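Local coordinates for ribosomal protein uL16 3-hydroxylase (Escherichia coli, PDB 4CCL) that is an iron- and 2-oxoglutarate-dependent oxygenase that hydroxylates an arginine side chain of ribosomal protein uL16, at residues Leu43-Ser47 and Gly66-Ser70; Glu76-Leu82 and Ser114-Gly120; Ile134-Arg140 and Leu192-Tyr198. All coordinates share one frame; numbering follows the deposited sequence.

Interaction 1: residues Leu43-Ser47 and Gly66-Ser70; sequences LAMES and GPFES
With chi1 at -65°, Met45 holds its CG opposite its own carbonyl carbon and beside its backbone N, a setting that carries CG to 3.3 Å from Phe68 O; beyond this point the selenomethionine chain runs on fully extended. Phe68 takes a similar first torsion (chi1 -47°), and its CD2 comes to 4.4 Å from Ala44 CB. To one side of these contacts, Pro67 points its ring toward Met45-Ser47. Its CB meets two backbone oxygens, lying 3.3 Å from Met45 O and a little farther from Glu46 O, while its CG rests against Ser47 CA. One residue back, the oxygen of Ala44 receives a CH...O approach from Pro67 CA at 3.4 Å. The peptide bond before Pro67 is cis, and the turn it makes lays Gly66 CA over one face of the Phe68 ring, near its rim. The contact thus joins the last part of helix 37-45 to the loop that follows strand 60-65, and both Ala44 and Phe68 pack further onto Leu81 of strand 79-83. Chemically, a single CA-H...O contact, Pro67 CA to Ala44 O, joins van der Waals contacts of the proline ring with the carbonyls of Met45 and Glu46, with no N-H donated from one segment to the other, which implies a joint that relies on shape and dispersion with only weak electrostatic help.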
ATOM      1  N   LEU B  43      32.656 -15.888 -11.483  1.00 85.96           N
ATOM      2  CA  LEU B  43      31.244 -15.767 -11.146  1.00 81.55           C
ATOM      3  C   LEU B  43      30.844 -14.299 -11.022  1.00 76.97           C
ATOM      4  O   LEU B  43      29.704 -13.932 -11.301  1.00 71.59           O
ATOM      5  CB  LEU B  43      30.936 -16.515  -9.848  1.00 80.40           C
ATOM      6  CG  LEU B  43      29.691 -17.405  -9.850  1.00 85.86           C
ATOM      7  CD1 LEU B  43      28.426 -16.566  -9.829  1.00 89.64           C
ATOM      8  CD2 LEU B  43      29.707 -18.333 -11.055  1.00 88.00           C
ATOM      9  N   ALA B  44      31.791 -13.464 -10.605  1.00 78.14           N
ATOM     10  CA  ALA B  44      31.543 -12.037 -10.453  1.00 80.68           C
ATOM     11  C   ALA B  44      31.586 -11.330 -11.800  1.00 90.40           C
ATOM     12  O   ALA B  44      31.103 -10.206 -11.939  1.00 93.56           O
ATOM     13  CB  ALA B  44      32.547 -11.421  -9.496  1.00 77.56           C
HETATM   14  N   MSE B  45      32.180 -11.985 -12.791  1.00102.95           N
HETATM   15  CA  MSE B  45      32.187 -11.436 -14.142  1.00108.06           C
HETATM   16  C   MSE B  45      30.810 -11.523 -14.801  1.00108.98           C
HETATM   17  O   MSE B  45      30.503 -10.759 -15.717  1.00113.30           O
HETATM   18  CB  MSE B  45      33.239 -12.137 -15.000  1.00112.84           C
HETATM   19  CG  MSE B  45      34.658 -11.901 -14.515  1.00115.32           C
HETATM   20 SE   MSE B  45      36.014 -12.817 -15.566  1.00148.51          SE
HETATM   21  CE  MSE B  45      37.590 -12.235 -14.574  1.00155.33           C
ATOM     22  N   GLU B  46      29.983 -12.449 -14.328  1.00103.82           N
ATOM     23  CA  GLU B  46      28.659 -12.665 -14.904  1.00101.23           C
ATOM     24  C   GLU B  46      27.719 -11.492 -14.613  1.00101.47           C
ATOM     25  O   GLU B  46      27.783 -10.883 -13.546  1.00 99.22           O
ATOM     26  CB  GLU B  46      28.067 -13.983 -14.397  1.00100.15           C
ATOM     27  CG  GLU B  46      29.064 -15.146 -14.351  1.00104.88           C
ATOM     28  CD  GLU B  46      29.301 -15.802 -15.706  1.00116.11           C
ATOM     29  OE1 GLU B  46      29.099 -15.140 -16.746  1.00120.43           O
ATOM     30  OE2 GLU B  46      29.690 -16.990 -15.729  1.00120.34           O
ATOM     31  N   SER B  47      26.851 -11.184 -15.572  1.00107.52           N
ATOM     32  CA  SER B  47      26.022  -9.981 -15.505  1.00106.79           C
ATOM     33  C   SER B  47      24.750 -10.118 -14.668  1.00102.13           C
ATOM     34  O   SER B  47      24.144  -9.115 -14.288  1.00100.31           O
ATOM     35  CB  SER B  47      25.669  -9.501 -16.917  1.00105.46           C
ATOM     36  OG  SER B  47      25.007 -10.516 -17.651  1.00104.79           O
ATOM     37  N   GLY B  66      29.686  -4.338  -9.678  1.00 89.16           N
ATOM     38  CA  GLY B  66      29.990  -5.225 -10.787  1.00 89.67           C
ATOM     39  C   GLY B  66      28.866  -5.341 -11.797  1.00 94.56           C
ATOM     40  O   GLY B  66      27.838  -4.680 -11.652  1.00 95.73           O
ATOM     41  N   PRO B  67      29.039  -6.198 -12.818  1.00 93.32           N
ATOM     42  CA  PRO B  67      30.155  -7.128 -13.055  1.00 92.28           C
ATOM     43  C   PRO B  67      31.464  -6.461 -13.497  1.00 94.94           C
ATOM     44  O   PRO B  67      31.530  -5.239 -13.618  1.00 91.69           O
ATOM     45  CB  PRO B  67      29.622  -8.026 -14.174  1.00 91.75           C
ATOM     46  CG  PRO B  67      28.656  -7.171 -14.906  1.00 93.93           C
ATOM     47  CD  PRO B  67      28.009  -6.304 -13.867  1.00 93.35           C
ATOM     48  N   PHE B  68      32.490  -7.275 -13.738  1.00 99.17           N
ATOM     49  CA  PHE B  68      33.825  -6.779 -14.063  1.00100.29           C
ATOM     50  C   PHE B  68      34.458  -7.548 -15.219  1.00109.45           C
ATOM     51  O   PHE B  68      34.296  -8.760 -15.331  1.00109.06           O
ATOM     52  CB  PHE B  68      34.744  -6.900 -12.845  1.00 90.23           C
ATOM     53  CG  PHE B  68      34.136  -6.397 -11.569  1.00 86.50           C
ATOM     54  CD1 PHE B  68      34.080  -5.041 -11.299  1.00 81.55           C
ATOM     55  CD2 PHE B  68      33.621  -7.283 -10.637  1.00 81.35           C
ATOM     56  CE1 PHE B  68      33.521  -4.577 -10.126  1.00 79.34           C
ATOM     57  CE2 PHE B  68      33.062  -6.827  -9.460  1.00 77.68           C
ATOM     58  CZ  PHE B  68      33.014  -5.470  -9.202  1.00 76.43           C
ATOM     59  N   GLU B  69      35.169  -6.837 -16.088  1.00112.36           N
ATOM     60  CA  GLU B  69      35.958  -7.483 -17.133  1.00119.45           C
ATOM     61  C   GLU B  69      37.444  -7.634 -16.785  1.00126.43           C
ATOM     62  O   GLU B  69      38.209  -8.205 -17.563  1.00128.21           O
ATOM     63  CB  GLU B  69      35.808  -6.729 -18.457  1.00122.83           C
ATOM     64  N   SER B  70      37.855  -7.134 -15.621  1.00131.15           N
ATOM     65  CA  SER B  70      39.285  -6.989 -15.343  1.00141.04           C
ATOM     66  C   SER B  70      39.726  -7.329 -13.919  1.00139.70           C
ATOM     67  O   SER B  70      39.057  -6.980 -12.945  1.00131.34           O
ATOM     68  CB  SER B  70      39.731  -5.563 -15.677  1.00149.82           C
ATOM     69  OG  SER B  70      38.955  -4.617 -14.962  1.00151.78           O
TER

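Interaction 2: residues Glu76-Leu82 and Ser114-Gly120; sequences ETNWSLL and SFSVPGG. With SO4 (sulfate ion), chain L.
Pro118 O is gripped by two donors from Thr77-Asn78, which reach it from opposite faces of its carbonyl plane. Thr77 OG1 stands well above that plane at 2.9 Å from Pro118 O, whereas Asn78 N lies closer to it and sends in an almost straight bond (N-H...O 173°). Pro118 belongs to a type II turn, Val117 to Gly120, closed by Gly120 N to Val117 O at 2.7 Å. Gly119, with its positive phi, lies so near Asn78 OD1 that any CB would collide with it.

Next to the turn, Val117 lays its CG2 methyl over the indole of Trp79 in a CH-pi contact, 3.5 Å from the centroid of the five-membered ring. The placement depends on the Trp79 first torsion (chi1 65°), which sets CG between the backbone N and the carbonyl carbon and brings the indole across to Val117; its NE1 bonds to Gly75 O. At the far end of the indole, Trp79 CH2 meets the edge of the Phe115 ring in its plane, 3.9 Å from CE2. Leu81 and Phe115 form an antiparallel hydrogen-bonded pair, Leu81 N to Phe115 O and Phe115 N to Leu81 O. On the other side of the sheet, Ser114 OG donates to sulfate O1 at 2.8 Å, and Leu82 CD2 touches another oxygen of the ion. Ser114 is inferred to bind substrate, as is Arg140, which also holds this sulfate, so the ion probably marks an anion-binding part of the pocket. Strands 79-83 and 108-116 are neighbours in the antiparallel sheet of this JmjC oxygenase of the cupin clan, whose double-stranded beta-helix carries the substrate site between its sheets, with Ser114 on the pocket face.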
ATOM      1  N   GLU B  76      47.878  -5.578  -4.006  1.00100.18           N
ATOM      2  CA  GLU B  76      48.177  -6.708  -3.142  1.00101.07           C
ATOM      3  C   GLU B  76      47.488  -6.512  -1.804  1.00 94.07           C
ATOM      4  O   GLU B  76      47.579  -7.363  -0.920  1.00 92.72           O
ATOM      5  CB  GLU B  76      49.684  -6.825  -2.912  1.00111.21           C
ATOM      6  CG  GLU B  76      50.526  -6.775  -4.172  1.00119.71           C
ATOM      7  CD  GLU B  76      52.012  -6.864  -3.877  1.00128.77           C
ATOM      8  OE1 GLU B  76      52.376  -7.180  -2.723  1.00127.51           O
ATOM      9  OE2 GLU B  76      52.815  -6.616  -4.801  1.00135.79           O
ATOM     10  N   THR B  77      46.798  -5.385  -1.663  1.00 90.01           N
ATOM     11  CA  THR B  77      46.354  -4.937  -0.350  1.00 85.16           C
ATOM     12  C   THR B  77      45.061  -4.105  -0.369  1.00 84.47           C
ATOM     13  O   THR B  77      44.667  -3.551  -1.401  1.00 86.62           O
ATOM     14  CB  THR B  77      47.489  -4.134   0.348  1.00 97.66           C
ATOM     15  OG1 THR B  77      47.525  -4.438   1.746  1.00102.26           O
ATOM     16  CG2 THR B  77      47.309  -2.640   0.153  1.00 93.65           C
ATOM     17  N   ASN B  78      44.403  -4.053   0.787  1.00 83.81           N
ATOM     18  CA  ASN B  78      43.310  -3.116   1.054  1.00 81.86           C
ATOM     19  C   ASN B  78      42.069  -3.165   0.153  1.00 76.98           C
ATOM     20  O   ASN B  78      41.453  -2.128  -0.099  1.00 78.41           O
ATOM     21  CB  ASN B  78      43.851  -1.681   1.111  1.00 81.68           C
ATOM     22  CG  ASN B  78      44.644  -1.406   2.372  1.00 78.05           C
ATOM     23  OD1 ASN B  78      44.543  -2.139   3.358  1.00 77.68           O
ATOM     24  ND2 ASN B  78      45.429  -0.336   2.353  1.00 95.02           N
ATOM     25  N   TRP B  79      41.690  -4.347  -0.322  1.00 77.89           N
ATOM     26  CA  TRP B  79      40.452  -4.465  -1.093  1.00 73.54           C
ATOM     27  C   TRP B  79      39.728  -5.790  -0.884  1.00 71.59           C
ATOM     28  O   TRP B  79      40.325  -6.773  -0.441  1.00 81.85           O
ATOM     29  CB  TRP B  79      40.701  -4.215  -2.585  1.00 80.07           C
ATOM     30  CG  TRP B  79      41.568  -5.234  -3.258  1.00 83.49           C
ATOM     31  CD1 TRP B  79      42.920  -5.174  -3.430  1.00 87.74           C
ATOM     32  CD2 TRP B  79      41.140  -6.460  -3.870  1.00 79.48           C
ATOM     33  NE1 TRP B  79      43.362  -6.290  -4.101  1.00 80.44           N
ATOM     34  CE2 TRP B  79      42.290  -7.091  -4.383  1.00 78.79           C
ATOM     35  CE3 TRP B  79      39.899  -7.083  -4.027  1.00 74.85           C
ATOM     36  CZ2 TRP B  79      42.234  -8.318  -5.044  1.00 87.60           C
ATOM     37  CZ3 TRP B  79      39.846  -8.301  -4.686  1.00 80.05           C
ATOM     38  CH2 TRP B  79      41.006  -8.905  -5.185  1.00 81.45           C
ATOM     39  N   SER B  80      38.438  -5.807  -1.204  1.00 70.34           N
ATOM     40  CA  SER B  80      37.647  -7.026  -1.085  1.00 68.58           C
ATOM     41  C   SER B  80      36.541  -7.128  -2.133  1.00 80.93           C
ATOM     42  O   SER B  80      35.891  -6.136  -2.478  1.00 68.79           O
ATOM     43  CB  SER B  80      37.054  -7.140   0.321  1.00 70.68           C
ATOM     44  OG  SER B  80      36.261  -8.308   0.448  1.00 73.58           O
ATOM     45  N   LEU B  81      36.328  -8.347  -2.616  1.00 68.04           N
ATOM     46  CA  LEU B  81      35.266  -8.647  -3.566  1.00 72.59           C
ATOM     47  C   LEU B  81      34.113  -9.344  -2.853  1.00 68.57           C
ATOM     48  O   LEU B  81      34.301 -10.387  -2.227  1.00 67.21           O
ATOM     49  CB  LEU B  81      35.796  -9.537  -4.694  1.00 69.43           C
ATOM     50  CG  LEU B  81      34.751 -10.131  -5.641  1.00 82.94           C
ATOM     51  CD1 LEU B  81      33.961  -9.033  -6.343  1.00 70.12           C
ATOM     52  CD2 LEU B  81      35.407 -11.063  -6.651  1.00 71.06           C
ATOM     53  N   LEU B  82      32.925  -8.756  -2.944  1.00 64.88           N
ATOM     54  CA  LEU B  82      31.728  -9.321  -2.331  1.00 62.87           C
ATOM     55  C   LEU B  82      30.722  -9.786  -3.375  1.00 72.68           C
ATOM     56  O   LEU B  82      30.312  -9.016  -4.241  1.00 73.46           O
ATOM     57  CB  LEU B  82      31.065  -8.301  -1.402  1.00 62.11           C
ATOM     58  CG  LEU B  82      31.775  -7.956  -0.091  1.00 75.90           C
ATOM     59  CD1 LEU B  82      32.758  -6.808  -0.270  1.00 63.29           C
ATOM     60  CD2 LEU B  82      30.759  -7.637   0.995  1.00 75.71           C
ATOM     61  N   SER B 114      32.805 -13.352   0.437  1.00 52.91           N
ATOM     62  CA  SER B 114      33.767 -12.275   0.238  1.00 51.22           C
ATOM     63  C   SER B 114      35.195 -12.808   0.162  1.00 61.64           C
ATOM     64  O   SER B 114      35.599 -13.640   0.972  1.00 59.30           O
ATOM     65  CB  SER B 114      33.654 -11.218   1.341  1.00 50.41           C
ATOM     66  OG  SER B 114      34.139 -11.707   2.580  1.00 52.62           O
ATOM     67  N   PHE B 115      35.950 -12.332  -0.823  1.00 62.03           N
ATOM     68  CA  PHE B 115      37.380 -12.607  -0.890  1.00 63.06           C
ATOM     69  C   PHE B 115      38.144 -11.328  -0.606  1.00 64.47           C
ATOM     70  O   PHE B 115      37.935 -10.316  -1.268  1.00 66.93           O
ATOM     71  CB  PHE B 115      37.786 -13.160  -2.259  1.00 56.90           C
ATOM     72  CG  PHE B 115      39.278 -13.220  -2.469  1.00 63.54           C
ATOM     73  CD1 PHE B 115      40.041 -14.203  -1.858  1.00 61.68           C
ATOM     74  CD2 PHE B 115      39.914 -12.293  -3.279  1.00 63.93           C
ATOM     75  CE1 PHE B 115      41.409 -14.260  -2.049  1.00 66.00           C
ATOM     76  CE2 PHE B 115      41.282 -12.346  -3.475  1.00 63.80           C
ATOM     77  CZ  PHE B 115      42.031 -13.330  -2.858  1.00 62.50           C
ATOM     78  N   SER B 116      39.034 -11.371   0.378  1.00 59.48           N
ATOM     79  CA  SER B 116      39.798 -10.186   0.743  1.00 64.15           C
ATOM     80  C   SER B 116      41.305 -10.433   0.822  1.00 66.88           C
ATOM     81  O   SER B 116      41.761 -11.396   1.432  1.00 68.08           O
ATOM     82  CB  SER B 116      39.283  -9.602   2.063  1.00 66.13           C
ATOM     83  OG  SER B 116      39.184 -10.604   3.062  1.00 70.00           O
ATOM     84  N   VAL B 117      42.070  -9.547   0.195  1.00 66.12           N
ATOM     85  CA  VAL B 117      43.519  -9.518   0.341  1.00 67.63           C
ATOM     86  C   VAL B 117      43.805  -8.778   1.650  1.00 72.70           C
ATOM     87  O   VAL B 117      42.908  -8.118   2.171  1.00 71.65           O
ATOM     88  CB  VAL B 117      44.160  -8.787  -0.849  1.00 67.42           C
ATOM     89  CG1 VAL B 117      43.843  -9.515  -2.144  1.00 64.14           C
ATOM     90  CG2 VAL B 117      43.670  -7.356  -0.905  1.00 70.31           C
ATOM     91  N   PRO B 118      45.033  -8.897   2.197  1.00 73.39           N
ATOM     92  CA  PRO B 118      45.327  -8.285   3.503  1.00 64.02           C
ATOM     93  C   PRO B 118      44.946  -6.810   3.599  1.00 62.01           C
ATOM     94  O   PRO B 118      45.259  -6.025   2.706  1.00 66.31           O
ATOM     95  CB  PRO B 118      46.844  -8.437   3.615  1.00 63.55           C
ATOM     96  CG  PRO B 118      47.140  -9.675   2.867  1.00 60.43           C
ATOM     97  CD  PRO B 118      46.158  -9.726   1.725  1.00 77.76           C
ATOM     98  N   GLY B 119      44.271  -6.450   4.686  1.00 62.93           N
ATOM     99  CA  GLY B 119      43.751  -5.107   4.860  1.00 63.27           C
ATOM    100  C   GLY B 119      42.384  -4.933   4.225  1.00 66.62           C
ATOM    101  O   GLY B 119      41.668  -3.977   4.523  1.00 64.35           O
ATOM    102  N   GLY B 120      42.019  -5.867   3.351  1.00 65.77           N
ATOM    103  CA  GLY B 120      40.749  -5.809   2.650  1.00 64.69           C
ATOM    104  C   GLY B 120      39.568  -6.058   3.566  1.00 69.89           C
ATOM    105  O   GLY B 120      39.633  -6.891   4.471  1.00 73.02           O
TER
HETATM  106  S   SO4 L1375      32.540  -9.516   4.869  1.00 68.78           S
HETATM  107  O1  SO4 L1375      32.557 -10.970   4.728  1.00 62.68           O
HETATM  108  O2  SO4 L1375      31.305  -9.096   5.525  1.00 74.15           O
HETATM  109  O3  SO4 L1375      33.671  -9.086   5.684  1.00 75.26           O
HETATM  110  O4  SO4 L1375      32.627  -8.915   3.542  1.00 65.34           O

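Interaction 3: residues Ile134-Arg140 and Leu192-Tyr198; sequences IQGTGRR and LENAMNY. With SO4 (sulfate ion), chain L.
Strands 131-135 and 195-202 run antiparallel, with Ile134-Tyr198 a hydrogen-bonded pair and Gln135-Asn197 a non-hydrogen-bonded one, as neighbours in the JmjC double-stranded beta-helix. Both ends of the Asn197 amide are bonded. Its ND2 donates to Gln135 OE1 at 3.1 Å and also to Met196 O, both partners lying in the amide plane of Asn197. Arg140 NH1 donates to Asn197 OD1 at 3.0 Å; the oxygen sits in the guanidinium plane, but the donor stands well above the amide carbonyl, the two groups being turned 76° apart. Trp142 NE1 is a second donor to the same oxygen. A bend at chi3 (84°), after the Arg140 chain has passed Ala195 CB, carries NH1 to Asn197 OD1. An alanine in place of Asn197 would remove the whole amide, which is likely to leave Gln135 OE1 and Trp142 NE1 without this partner and Arg140 less firmly fixed.

Beyond the strand end the regular pairing is offset, since Met196 O accepts from Gly136 N while Met196 N gives its bond to Thr137 O. Gly138, where a CB would run into Asn194 O, has positive phi, and the chains rejoin at Arg139 O, which accepts from Leu192 N. In one of its two conformers Glu193 appears to form a salt bridge with Arg139; since the residue is disordered, this is tentative. Arg139 NH1 has a further salt bridge with Glu172. The Tyr198 ring presents its edge to Gly136 CA, 3.7 Å from CE1, and its hydroxyl bonds to Asp33. Arg140, inferred to bind substrate, ends in a bond from NH1 to sulfate O3 of 2.7 Å.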
ATOM      1  N   ILE B 134      31.403 -17.604   8.254  1.00 46.35           N
ATOM      2  CA  ILE B 134      32.257 -18.782   8.221  1.00 43.51           C
ATOM      3  C   ILE B 134      33.613 -18.456   7.614  1.00 50.55           C
ATOM      4  O   ILE B 134      33.698 -17.979   6.482  1.00 52.20           O
ATOM      5  CB  ILE B 134      31.610 -19.900   7.379  1.00 39.52           C
ATOM      6  CG1 ILE B 134      30.193 -20.194   7.875  1.00 38.50           C
ATOM      7  CG2 ILE B 134      32.464 -21.159   7.406  1.00 42.90           C
ATOM      8  CD1 ILE B 134      29.350 -20.978   6.887  1.00 41.49           C
ATOM      9  N   GLN B 135      34.674 -18.720   8.368  1.00 53.01           N
ATOM     10  CA  GLN B 135      36.024 -18.524   7.861  1.00 47.71           C
ATOM     11  C   GLN B 135      36.426 -19.661   6.929  1.00 52.59           C
ATOM     12  O   GLN B 135      36.350 -20.834   7.294  1.00 53.87           O
ATOM     13  CB  GLN B 135      37.028 -18.403   9.009  1.00 47.08           C
ATOM     14  CG  GLN B 135      38.473 -18.232   8.551  1.00 49.68           C
ATOM     15  CD  GLN B 135      38.715 -16.910   7.847  1.00 54.65           C
ATOM     16  OE1 GLN B 135      38.284 -15.856   8.316  1.00 59.62           O
ATOM     17  NE2 GLN B 135      39.400 -16.960   6.710  1.00 53.08           N
ATOM     18  N   GLY B 136      36.846 -19.292   5.724  1.00 48.74           N
ATOM     19  CA  GLY B 136      37.371 -20.223   4.741  1.00 46.29           C
ATOM     20  C   GLY B 136      38.888 -20.194   4.763  1.00 57.09           C
ATOM     21  O   GLY B 136      39.490 -20.029   5.824  1.00 60.39           O
ATOM     22  N   THR B 137      39.504 -20.378   3.598  1.00 53.25           N
ATOM     23  CA  THR B 137      40.956 -20.294   3.476  1.00 64.93           C
ATOM     24  C   THR B 137      41.464 -18.953   3.983  1.00 69.43           C
ATOM     25  O   THR B 137      40.793 -17.932   3.842  1.00 68.44           O
ATOM     26  CB  THR B 137      41.418 -20.419   2.010  1.00 70.05           C
ATOM     27  OG1 THR B 137      41.008 -19.256   1.280  1.00 74.60           O
ATOM     28  CG2 THR B 137      40.836 -21.658   1.358  1.00 73.01           C
ATOM     29  N   GLY B 138      42.652 -18.963   4.577  1.00 64.12           N
ATOM     30  CA  GLY B 138      43.265 -17.747   5.073  1.00 58.94           C
ATOM     31  C   GLY B 138      42.810 -17.394   6.471  1.00 56.07           C
ATOM     32  O   GLY B 138      42.269 -18.238   7.186  1.00 53.71           O
ATOM     33  N   ARG B 139      43.046 -16.146   6.867  1.00 53.60           N
ATOM     34  CA  ARG B 139      42.662 -15.677   8.195  1.00 51.85           C
ATOM     35  C   ARG B 139      42.194 -14.226   8.183  1.00 52.12           C
ATOM     36  O   ARG B 139      42.677 -13.410   7.395  1.00 53.69           O
ATOM     37  CB  ARG B 139      43.821 -15.829   9.186  1.00 56.03           C
ATOM     38  CG  ARG B 139      44.164 -17.266   9.544  1.00 69.76           C
ATOM     39  CD  ARG B 139      45.171 -17.351  10.675  1.00 82.70           C
ATOM     40  NE  ARG B 139      46.325 -16.489  10.458  1.00 92.33           N
ATOM     41  CZ  ARG B 139      46.628 -15.444  11.221  1.00 92.89           C
ATOM     42  NH1 ARG B 139      45.862 -15.138  12.261  1.00 84.53           N
ATOM     43  NH2 ARG B 139      47.699 -14.711  10.948  1.00 95.72           N
ATOM     44  N   ARG B 140      41.251 -13.913   9.064  1.00 49.22           N
ATOM     45  CA  ARG B 140      40.789 -12.544   9.236  1.00 54.77           C
ATOM     46  C   ARG B 140      40.693 -12.199  10.707  1.00 51.70           C
ATOM     47  O   ARG B 140      40.456 -13.065  11.551  1.00 43.72           O
ATOM     48  CB  ARG B 140      39.419 -12.335   8.591  1.00 58.21           C
ATOM     49  CG  ARG B 140      39.345 -12.753   7.145  1.00 59.07           C
ATOM     50  CD  ARG B 140      38.043 -12.325   6.510  1.00 55.72           C
ATOM     51  NE  ARG B 140      38.085 -10.943   6.044  1.00 53.66           N
ATOM     52  CZ  ARG B 140      37.009 -10.235   5.722  1.00 58.94           C
ATOM     53  NH1 ARG B 140      35.802 -10.775   5.833  1.00 57.80           N
ATOM     54  NH2 ARG B 140      37.135  -8.985   5.300  1.00 60.94           N
ATOM     55  N   LEU B 192      43.998 -10.903   7.216  1.00 67.50           N
ATOM     56  CA  LEU B 192      45.408 -10.933   7.575  1.00 69.65           C
ATOM     57  C   LEU B 192      46.128 -11.614   6.416  1.00 77.27           C
ATOM     58  O   LEU B 192      46.964 -11.000   5.750  1.00 83.43           O
ATOM     59  CB  LEU B 192      45.616 -11.673   8.897  1.00 65.10           C
ATOM     60  CG  LEU B 192      44.891 -11.038  10.089  1.00 61.98           C
ATOM     61  CD1 LEU B 192      45.321 -11.677  11.403  1.00 55.42           C
ATOM     62  CD2 LEU B 192      45.121  -9.535  10.120  1.00 63.42           C
ATOM     63  N   GLU B 193      45.807 -12.884   6.193  1.00 79.65           N
ATOM     64  CA  GLU B 193      46.239 -13.553   4.975  0.50 81.01           C
ATOM     65  C   GLU B 193      45.108 -13.452   3.956  1.00 83.29           C
ATOM     66  O   GLU B 193      44.058 -12.883   4.253  1.00 82.38           O
ATOM     67  CB  GLU B 193      46.622 -15.010   5.245  0.50 78.37           C
ATOM     68  CG  GLU B 193      47.923 -15.181   6.026  0.50 75.41           C
ATOM     69  CD  GLU B 193      47.695 -15.415   7.507  0.50 70.29           C
ATOM     70  OE1 GLU B 193      47.208 -16.508   7.867  0.50 64.03           O
ATOM     71  OE2 GLU B 193      48.002 -14.508   8.311  0.50 55.96           O
ATOM     72  N   ASN B 194      45.323 -13.968   2.748  1.00 83.10           N
ATOM     73  CA  ASN B 194      44.286 -13.948   1.719  1.00 71.30           C
ATOM     74  C   ASN B 194      43.104 -14.771   2.204  1.00 73.25           C
ATOM     75  O   ASN B 194      43.257 -15.940   2.547  1.00 78.61           O
ATOM     76  CB  ASN B 194      44.813 -14.540   0.413  1.00 72.91           C
ATOM     77  CG  ASN B 194      45.382 -13.493  -0.524  1.00 76.44           C
ATOM     78  OD1 ASN B 194      45.471 -12.314  -0.186  1.00 77.51           O
ATOM     79  ND2 ASN B 194      45.774 -13.927  -1.717  1.00 80.45           N
ATOM     80  N   ALA B 195      41.915 -14.179   2.206  1.00 66.29           N
ATOM     81  CA  ALA B 195      40.811 -14.771   2.946  1.00 58.88           C
ATOM     82  C   ALA B 195      39.497 -14.931   2.185  1.00 61.67           C
ATOM     83  O   ALA B 195      39.140 -14.113   1.335  1.00 66.43           O
ATOM     84  CB  ALA B 195      40.580 -13.995   4.217  1.00 57.54           C
HETATM   85  N   MSE B 196      38.789 -16.006   2.519  1.00 57.05           N
HETATM   86  CA  MSE B 196      37.449 -16.265   2.012  1.00 54.24           C
HETATM   87  C   MSE B 196      36.468 -16.368   3.177  1.00 54.30           C
HETATM   88  O   MSE B 196      36.681 -17.136   4.117  1.00 51.43           O
HETATM   89  CB  MSE B 196      37.429 -17.555   1.188  1.00 51.88           C
HETATM   90  CG  MSE B 196      38.143 -17.438  -0.148  1.00 62.38           C
HETATM   91 SE   MSE B 196      36.994 -16.698  -1.541  1.00 84.10          SE
HETATM   92  CE  MSE B 196      36.305 -18.369  -2.263  1.00 69.65           C
ATOM     93  N   ASN B 197      35.402 -15.577   3.117  1.00 49.09           N
ATOM     94  CA  ASN B 197      34.372 -15.601   4.148  1.00 48.41           C
ATOM     95  C   ASN B 197      33.006 -15.927   3.565  1.00 51.08           C
ATOM     96  O   ASN B 197      32.636 -15.425   2.498  1.00 54.87           O
ATOM     97  CB  ASN B 197      34.319 -14.269   4.899  1.00 47.57           C
ATOM     98  CG  ASN B 197      35.227 -14.246   6.114  1.00 53.31           C
ATOM     99  OD1 ASN B 197      35.026 -13.456   7.036  1.00 59.86           O
ATOM    100  ND2 ASN B 197      36.230 -15.117   6.122  1.00 54.38           N
ATOM    101  N   TYR B 198      32.260 -16.768   4.273  1.00 49.74           N
ATOM    102  CA  TYR B 198      30.954 -17.191   3.806  1.00 44.51           C
ATOM    103  C   TYR B 198      29.900 -16.765   4.808  1.00 47.98           C
ATOM    104  O   TYR B 198      29.791 -17.331   5.891  1.00 47.64           O
ATOM    105  CB  TYR B 198      30.922 -18.711   3.642  1.00 39.69           C
ATOM    106  CG  TYR B 198      32.052 -19.246   2.799  1.00 46.42           C
ATOM    107  CD1 TYR B 198      33.311 -19.461   3.349  1.00 43.53           C
ATOM    108  CD2 TYR B 198      31.866 -19.525   1.453  1.00 47.37           C
ATOM    109  CE1 TYR B 198      34.351 -19.941   2.585  1.00 41.45           C
ATOM    110  CE2 TYR B 198      32.902 -20.010   0.678  1.00 50.61           C
ATOM    111  CZ  TYR B 198      34.142 -20.215   1.252  1.00 51.92           C
ATOM    112  OH  TYR B 198      35.179 -20.693   0.490  1.00 54.82           O
TER
HETATM  113  S   SO4 L1375      32.540  -9.516   4.869  1.00 68.78           S
HETATM  114  O1  SO4 L1375      32.557 -10.970   4.728  1.00 62.68           O
HETATM  115  O2  SO4 L1375      31.305  -9.096   5.525  1.00 74.15           O
HETATM  116  O3  SO4 L1375      33.671  -9.086   5.684  1.00 75.26           O
HETATM  117  O4  SO4 L1375      32.627  -8.915   3.542  1.00 65.34           O

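In the fold
From the N terminus, interaction 1 closes first, bringing helix 37-45 back against the loop that leaves the hairpin of strands 51-57 and 60-65. Interaction 2 then closes a loop containing helices 86-89 and 91-94, and interaction 3 closes a longer one, rich in strand, from 134-140 to 192-198. The three follow in series; none nests within or crosses another. Interactions 1 and 2 meet through apolar packing on strand 79-83. Interactions 2 and 3 share one sheet, where strand 108-116 pairs with 195-202 through probable hydrogen bonds Ser114-Asn197 and Ser116-Ala195, and both border the same anion site.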